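Local coordinates for protein FAM179B (Mus musculus, PDB 5DN7) that binds microtubules and promotes their polymerization through its TOG domains, of which this chain is the second, and takes part in building cilia, at residues V89-V94 with Y127-L132; N73-D76 with V82-G85. All coordinates share one frame; numbering follows the deposited sequence.

Interaction 1. Residues V89-V94 with Y127-L132; sequences VLHLLV and YMKIFL
K129 crosses one face of the H91 imidazole at about a right angle. CB of K129 sits over the middle of the ring, 3.8 Å from its centroid and only 12° off the ring normal, a CH-pi contact. The extended chain then passes beyond the CE1-ND1 margin of the ring, its CD 3.8 Å from H91 CE1. With CG of H91 anti to the backbone N (chi1 179°), the imidazole is carried out from helix 80-97 into the groove beside helix 121-138.

The stem of the histidine is packed just as closely. I130 lays its CG1 methylene against it, 3.9 Å from H91 CB and just as near H91 CA, and this is where the two backbones come nearest, with the CA atoms of H91 and I130 5.5 Å apart. The inner part of the contact is buried but more open: the CD1 methyl of I130 goes on to L90, whose CD2 lies 4.2 Å away, the two side chains crossing at about a right angle. Beneath them helix 105-114 closes the core: A111 touches L90, while V108 and S112 touch I130. On the solvent side the loose part is the lysine end, which leads away from residues 89-94 to a salt bridge with E126, one turn earlier on its own helix.

With an alanine at H91 the methylenes of K129 would probably lose the ring they lie on, and I130 CG1 part of its cover. No hydrogen bond joins the two segments, whose axes run nearly parallel at 19° and 9.4 Å apart. The second helices of two successive predicted HEAT repeats are therefore held together here by apolar and CH-pi contacts, with no polar bond across them, and the lysine serves through its methylenes while its charge is met elsewhere.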
ATOM      1  N   VAL A  89     -15.300  -4.312  -1.196  1.00 21.27           N
ATOM      2  CA  VAL A  89     -15.997  -3.637  -2.290  1.00 23.39           C
ATOM      3  C   VAL A  89     -15.032  -2.828  -3.181  1.00 23.67           C
ATOM      4  O   VAL A  89     -15.112  -2.863  -4.398  1.00 30.05           O
ATOM      5  CB  VAL A  89     -17.094  -2.723  -1.746  1.00 25.91           C
ATOM      6  CG1 VAL A  89     -17.560  -1.749  -2.823  1.00 23.32           C
ATOM      7  CG2 VAL A  89     -18.249  -3.575  -1.218  1.00 26.17           C
ATOM      8  N   LEU A  90     -14.118  -2.110  -2.553  1.00 23.64           N
ATOM      9  CA  LEU A  90     -13.127  -1.300  -3.238  1.00 23.22           C
ATOM     10  C   LEU A  90     -12.191  -2.164  -4.077  1.00 19.71           C
ATOM     11  O   LEU A  90     -11.869  -1.817  -5.206  1.00 23.64           O
ATOM     12  CB  LEU A  90     -12.336  -0.477  -2.218  1.00 18.65           C
ATOM     13  CG  LEU A  90     -11.282   0.480  -2.772  1.00 22.22           C
ATOM     14  CD1 LEU A  90     -11.936   1.434  -3.744  1.00 23.90           C
ATOM     15  CD2 LEU A  90     -10.566   1.236  -1.643  1.00 19.11           C
ATOM     16  N   HIS A  91     -11.760  -3.291  -3.525  1.00 21.67           N
ATOM     17  CA  HIS A  91     -10.934  -4.235  -4.264  1.00 21.62           C
ATOM     18  C   HIS A  91     -11.659  -4.718  -5.507  1.00 26.54           C
ATOM     19  O   HIS A  91     -11.080  -4.754  -6.605  1.00 19.89           O
ATOM     20  CB  HIS A  91     -10.555  -5.446  -3.407  1.00 18.39           C
ATOM     21  CG  HIS A  91      -9.728  -6.457  -4.143  1.00 26.70           C
ATOM     22  ND1 HIS A  91      -9.850  -7.816  -3.949  1.00 28.24           N
ATOM     23  CD2 HIS A  91      -8.762  -6.299  -5.082  1.00 29.17           C
ATOM     24  CE1 HIS A  91      -9.000  -8.449  -4.738  1.00 30.52           C
ATOM     25  NE2 HIS A  91      -8.331  -7.547  -5.438  1.00 26.45           N
ATOM     26  N   LEU A  92     -12.920  -5.114  -5.322  1.00 25.45           N
ATOM     27  CA  LEU A  92     -13.698  -5.621  -6.445  1.00 31.82           C
ATOM     28  C   LEU A  92     -13.861  -4.529  -7.509  1.00 31.87           C
ATOM     29  O   LEU A  92     -13.707  -4.778  -8.703  1.00 29.61           O
ATOM     30  CB  LEU A  92     -15.059  -6.130  -5.975  1.00 34.22           C
ATOM     31  CG  LEU A  92     -15.997  -6.629  -7.071  1.00 40.05           C
ATOM     32  CD1 LEU A  92     -15.301  -7.668  -7.932  1.00 41.63           C
ATOM     33  CD2 LEU A  92     -17.236  -7.241  -6.425  1.00 48.26           C
ATOM     34  N   LEU A  93     -14.141  -3.311  -7.063  1.00 32.04           N
ATOM     35  CA  LEU A  93     -14.291  -2.180  -7.973  1.00 25.87           C
ATOM     36  C   LEU A  93     -13.022  -2.001  -8.795  1.00 22.09           C
ATOM     37  O   LEU A  93     -13.079  -1.889 -10.013  1.00 27.66           O
ATOM     38  CB  LEU A  93     -14.617  -0.894  -7.209  1.00 25.20           C
ATOM     39  CG  LEU A  93     -14.593   0.409  -8.031  1.00 27.60           C
ATOM     40  CD1 LEU A  93     -15.674   0.435  -9.121  1.00 24.39           C
ATOM     41  CD2 LEU A  93     -14.694   1.640  -7.139  1.00 23.72           C
ATOM     42  N   VAL A  94     -11.884  -1.985  -8.108  1.00 25.09           N
ATOM     43  CA  VAL A  94     -10.589  -1.887  -8.764  1.00 27.44           C
ATOM     44  C   VAL A  94     -10.460  -2.982  -9.813  1.00 32.56           C
ATOM     45  O   VAL A  94     -10.022  -2.729 -10.934  1.00 34.89           O
ATOM     46  CB  VAL A  94      -9.433  -2.011  -7.755  1.00 33.29           C
ATOM     47  CG1 VAL A  94      -8.125  -2.295  -8.480  1.00 33.33           C
ATOM     48  CG2 VAL A  94      -9.322  -0.745  -6.918  1.00 18.40           C
ATOM     49  N   TYR A 127      -6.045  -4.601   1.889  1.00 19.96           N
ATOM     50  CA  TYR A 127      -5.337  -3.489   1.265  1.00 18.25           C
ATOM     51  C   TYR A 127      -4.089  -3.958   0.505  1.00 22.05           C
ATOM     52  O   TYR A 127      -3.693  -3.317  -0.473  1.00 23.71           O
ATOM     53  CB  TYR A 127      -5.010  -2.362   2.260  1.00 13.97           C
ATOM     54  CG  TYR A 127      -4.022  -2.584   3.380  1.00 21.04           C
ATOM     55  CD1 TYR A 127      -2.675  -2.849   3.131  1.00 16.15           C
ATOM     56  CD2 TYR A 127      -4.424  -2.406   4.709  1.00 15.97           C
ATOM     57  CE1 TYR A 127      -1.770  -2.996   4.180  1.00 17.78           C
ATOM     58  CE2 TYR A 127      -3.535  -2.547   5.756  1.00 19.11           C
ATOM     59  CZ  TYR A 127      -2.214  -2.838   5.493  1.00 21.40           C
ATOM     60  OH  TYR A 127      -1.346  -2.974   6.552  1.00 27.15           O
ATOM     61  N   MET A 128      -3.494  -5.075   0.903  1.00 18.78           N
ATOM     62  CA  MET A 128      -2.391  -5.624   0.113  1.00 16.55           C
ATOM     63  C   MET A 128      -2.903  -6.081  -1.262  1.00 21.22           C
ATOM     64  O   MET A 128      -2.229  -5.845  -2.312  1.00 21.00           O
ATOM     65  CB  MET A 128      -1.700  -6.786   0.837  1.00 13.73           C
ATOM     66  CG  MET A 128      -0.801  -6.389   2.022  1.00 19.37           C
ATOM     67  SD  MET A 128       0.323  -4.995   1.672  1.00 26.39           S
ATOM     68  CE  MET A 128       1.187  -5.549   0.186  1.00 30.61           C
ATOM     69  N   LYS A 129      -4.081  -6.716  -1.272  1.00 18.39           N
ATOM     70  CA  LYS A 129      -4.691  -7.037  -2.578  1.00 20.07           C
ATOM     71  C   LYS A 129      -4.831  -5.789  -3.447  1.00 23.86           C
ATOM     72  O   LYS A 129      -4.418  -5.765  -4.638  1.00 22.13           O
ATOM     73  CB  LYS A 129      -6.065  -7.692  -2.408  1.00 22.17           C
ATOM     74  CG  LYS A 129      -6.025  -9.140  -1.924  1.00 23.82           C
ATOM     75  CD  LYS A 129      -7.424  -9.554  -1.474  1.00 30.58           C
ATOM     76  CE  LYS A 129      -7.453 -10.979  -0.982  1.00 34.55           C
ATOM     77  NZ  LYS A 129      -8.677 -11.181  -0.157  1.00 43.79           N
ATOM     78  N   ILE A 130      -5.385  -4.733  -2.846  1.00 23.64           N
ATOM     79  CA  ILE A 130      -5.568  -3.499  -3.613  1.00 18.95           C
ATOM     80  C   ILE A 130      -4.246  -2.941  -4.163  1.00 16.79           C
ATOM     81  O   ILE A 130      -4.129  -2.694  -5.369  1.00 21.44           O
ATOM     82  CB  ILE A 130      -6.278  -2.424  -2.783  1.00 18.46           C
ATOM     83  CG1 ILE A 130      -7.721  -2.852  -2.537  1.00 19.78           C
ATOM     84  CG2 ILE A 130      -6.305  -1.119  -3.539  1.00 15.32           C
ATOM     85  CD1 ILE A 130      -8.326  -2.270  -1.296  1.00 20.03           C
ATOM     86  N   PHE A 131      -3.248  -2.749  -3.304  1.00 19.06           N
ATOM     87  CA  PHE A 131      -1.984  -2.176  -3.767  1.00 13.80           C
ATOM     88  C   PHE A 131      -1.296  -3.031  -4.856  1.00 20.74           C
ATOM     89  O   PHE A 131      -0.699  -2.471  -5.775  1.00 20.66           O
ATOM     90  CB  PHE A 131      -1.020  -1.949  -2.590  1.00 18.65           C
ATOM     91  CG  PHE A 131      -1.299  -0.690  -1.805  1.00 22.04           C
ATOM     92  CD1 PHE A 131      -1.120   0.554  -2.385  1.00 23.45           C
ATOM     93  CD2 PHE A 131      -1.745  -0.751  -0.487  1.00 23.38           C
ATOM     94  CE1 PHE A 131      -1.383   1.715  -1.675  1.00 24.49           C
ATOM     95  CE2 PHE A 131      -1.999   0.414   0.234  1.00 31.94           C
ATOM     96  CZ  PHE A 131      -1.821   1.653  -0.369  1.00 24.60           C
ATOM     97  N   LEU A 132      -1.376  -4.364  -4.754  1.00 15.36           N
ATOM     98  CA  LEU A 132      -0.760  -5.201  -5.769  1.00 14.88           C
ATOM     99  C   LEU A 132      -1.502  -5.078  -7.088  1.00 23.39           C
ATOM    100  O   LEU A 132      -0.868  -5.042  -8.163  1.00 26.01           O
ATOM    101  CB  LEU A 132      -0.702  -6.669  -5.330  1.00 18.78           C
ATOM    102  CG  LEU A 132       0.393  -6.917  -4.283  1.00 32.11           C
ATOM    103  CD1 LEU A 132       0.200  -8.245  -3.524  1.00 38.64           C
ATOM    104  CD2 LEU A 132       1.761  -6.843  -4.946  1.00 27.21           C
TER

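Interaction 2. Residues N73-D76 with V82-G85; sequences NLLD and VVHG
L75 reaches V83 with one branch of its isobutyl group: CD2 lies 3.9 Å from V83 CG1 and 3.7 Å from the V83 carbonyl O, so a single methyl rests against both side chain and backbone of the facing helix. The two side chains cross at about a right angle. V83 answers with its other methyl, CG2, which packs 3.8 Å from L75 O. The valine thus uses both of its branches on the same leucine, one on the side chain and one on the main chain. Beside this pair, V82 brings CG1 to 4.0 Å from L74 O, a plain van der Waals approach to a carbonyl. No hydrogen bond crosses between the segments.

The backbone sets up this fit. L75 and V83 have their CA atoms 4.9 Å apart, and in L75 CG stands anti to the carbonyl carbon (chi1 -63°), from where its CD2 branch turns in to V83. A hydrogen bond of 3.0 Å from D76 N to N73 O closes a tight turn around the two leucines. Further out, D76 OD1 makes a salt bridge with K114, tying this turn to the end of helix 105-114, and V82 O accepts a hydrogen bond from T86 OG1 within helix 80-97.

The contact is the buried inner corner of the helical hairpin of the predicted HEAT 5 repeat, where helix 61-74 gives way to helix 80-97. R40 of helix 40-52, in the predicted repeat before it, touches both L74 and V82. T86 and L87 of helix 80-97 continue the packing on L75, and on the side of the predicted repeat that follows V115 meets L75 and V83, while I123 of helix 121-138 touches V83.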
ATOM      1  N   ASN A  73     -15.804   7.400   2.603  1.00 34.65           N
ATOM      2  CA  ASN A  73     -16.474   7.657   3.840  1.00 35.33           C
ATOM      3  C   ASN A  73     -16.739   6.431   4.685  1.00 31.92           C
ATOM      4  O   ASN A  73     -16.636   6.475   5.858  1.00 33.79           O
ATOM      5  CB  ASN A  73     -17.695   8.531   3.637  1.00 40.17           C
ATOM      6  CG  ASN A  73     -17.331   9.925   3.183  1.00 49.22           C
ATOM      7  OD1 ASN A  73     -17.913  10.433   2.260  1.00 58.49           O
ATOM      8  ND2 ASN A  73     -16.370  10.533   3.820  1.00 44.89           N
ATOM      9  N   LEU A  74     -17.085   5.337   4.052  1.00 31.14           N
ATOM     10  CA  LEU A  74     -17.359   4.103   4.776  1.00 32.31           C
ATOM     11  C   LEU A  74     -16.115   3.577   5.506  1.00 30.57           C
ATOM     12  O   LEU A  74     -16.226   2.898   6.525  1.00 35.00           O
ATOM     13  CB  LEU A  74     -17.899   3.047   3.820  1.00 31.88           C
ATOM     14  CG  LEU A  74     -19.299   3.333   3.276  1.00 33.89           C
ATOM     15  CD1 LEU A  74     -19.723   2.283   2.261  1.00 31.91           C
ATOM     16  CD2 LEU A  74     -20.294   3.391   4.430  1.00 36.19           C
ATOM     17  N   LEU A  75     -14.932   3.906   5.000  1.00 31.86           N
ATOM     18  CA  LEU A  75     -13.699   3.482   5.650  1.00 23.80           C
ATOM     19  C   LEU A  75     -13.429   4.266   6.936  1.00 35.69           C
ATOM     20  O   LEU A  75     -12.473   3.977   7.653  1.00 40.71           O
ATOM     21  CB  LEU A  75     -12.516   3.622   4.699  1.00 19.61           C
ATOM     22  CG  LEU A  75     -12.576   2.741   3.457  1.00 20.15           C
ATOM     23  CD1 LEU A  75     -11.423   3.074   2.552  1.00 23.01           C
ATOM     24  CD2 LEU A  75     -12.559   1.254   3.834  1.00 22.25           C
ATOM     25  N   ASP A  76     -14.268   5.256   7.223  1.00 35.41           N
ATOM     26  CA  ASP A  76     -14.177   5.996   8.483  1.00 46.17           C
ATOM     27  C   ASP A  76     -14.927   5.324   9.619  1.00 45.88           C
ATOM     28  O   ASP A  76     -14.863   5.783  10.760  1.00 47.09           O
ATOM     29  CB  ASP A  76     -14.717   7.414   8.322  1.00 55.48           C
ATOM     30  CG  ASP A  76     -13.777   8.306   7.565  1.00 60.15           C
ATOM     31  OD1 ASP A  76     -12.557   8.265   7.854  1.00 63.08           O
ATOM     32  OD2 ASP A  76     -14.264   9.047   6.681  1.00 65.87           O
ATOM     33  N   VAL A  82     -17.098  -3.294   9.069  1.00 29.04           N
ATOM     34  CA  VAL A  82     -17.569  -2.398   8.021  1.00 33.13           C
ATOM     35  C   VAL A  82     -16.395  -1.954   7.155  1.00 30.89           C
ATOM     36  O   VAL A  82     -16.477  -1.988   5.939  1.00 28.12           O
ATOM     37  CB  VAL A  82     -18.280  -1.160   8.595  1.00 28.86           C
ATOM     38  CG1 VAL A  82     -18.580  -0.169   7.487  1.00 28.80           C
ATOM     39  CG2 VAL A  82     -19.560  -1.571   9.295  1.00 29.05           C
ATOM     40  N   VAL A  83     -15.299  -1.558   7.790  1.00 25.69           N
ATOM     41  CA  VAL A  83     -14.108  -1.184   7.046  1.00 27.35           C
ATOM     42  C   VAL A  83     -13.657  -2.331   6.143  1.00 26.31           C
ATOM     43  O   VAL A  83     -13.382  -2.126   4.960  1.00 26.28           O
ATOM     44  CB  VAL A  83     -12.962  -0.782   7.990  1.00 26.06           C
ATOM     45  CG1 VAL A  83     -11.696  -0.518   7.199  1.00 21.94           C
ATOM     46  CG2 VAL A  83     -13.355   0.439   8.794  1.00 28.06           C
ATOM     47  N   HIS A  84     -13.620  -3.541   6.704  1.00 26.01           N
ATOM     48  CA  HIS A  84     -13.194  -4.730   5.975  1.00 24.84           C
ATOM     49  C   HIS A  84     -14.075  -4.976   4.755  1.00 26.62           C
ATOM     50  O   HIS A  84     -13.566  -5.157   3.632  1.00 28.11           O
ATOM     51  CB  HIS A  84     -13.199  -5.968   6.892  1.00 23.23           C
ATOM     52  CG  HIS A  84     -12.909  -7.247   6.170  1.00 29.09           C
ATOM     53  ND1 HIS A  84     -13.897  -8.140   5.811  1.00 29.40           N
ATOM     54  CD2 HIS A  84     -11.746  -7.763   5.703  1.00 29.04           C
ATOM     55  CE1 HIS A  84     -13.353  -9.156   5.163  1.00 31.04           C
ATOM     56  NE2 HIS A  84     -12.048  -8.954   5.081  1.00 27.18           N
ATOM     57  N   GLY A  85     -15.390  -4.961   4.967  1.00 21.81           N
ATOM     58  CA  GLY A  85     -16.322  -5.153   3.868  1.00 22.48           C
ATOM     59  C   GLY A  85     -16.203  -4.082   2.788  1.00 24.79           C
ATOM     60  O   GLY A  85     -16.293  -4.364   1.585  1.00 25.92           O
TER

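How the interactions relate
Both contacts draw on helix 80-97, with centres about 13 Å apart. Interaction 2 comes first in the chain and is complete before interaction 1 opens: it joins the helix, near its start, to the end of helix 61-74, within the predicted HEAT 5 repeat. Interaction 1 uses a later part of the same helix and reaches on to helix 121-138 of predicted HEAT 6. One contact therefore shapes a repeat from within and the other stacks that repeat on the next. Together they show how a single helix serves both levels of the solenoid that forms this microtubule-binding TOG domain.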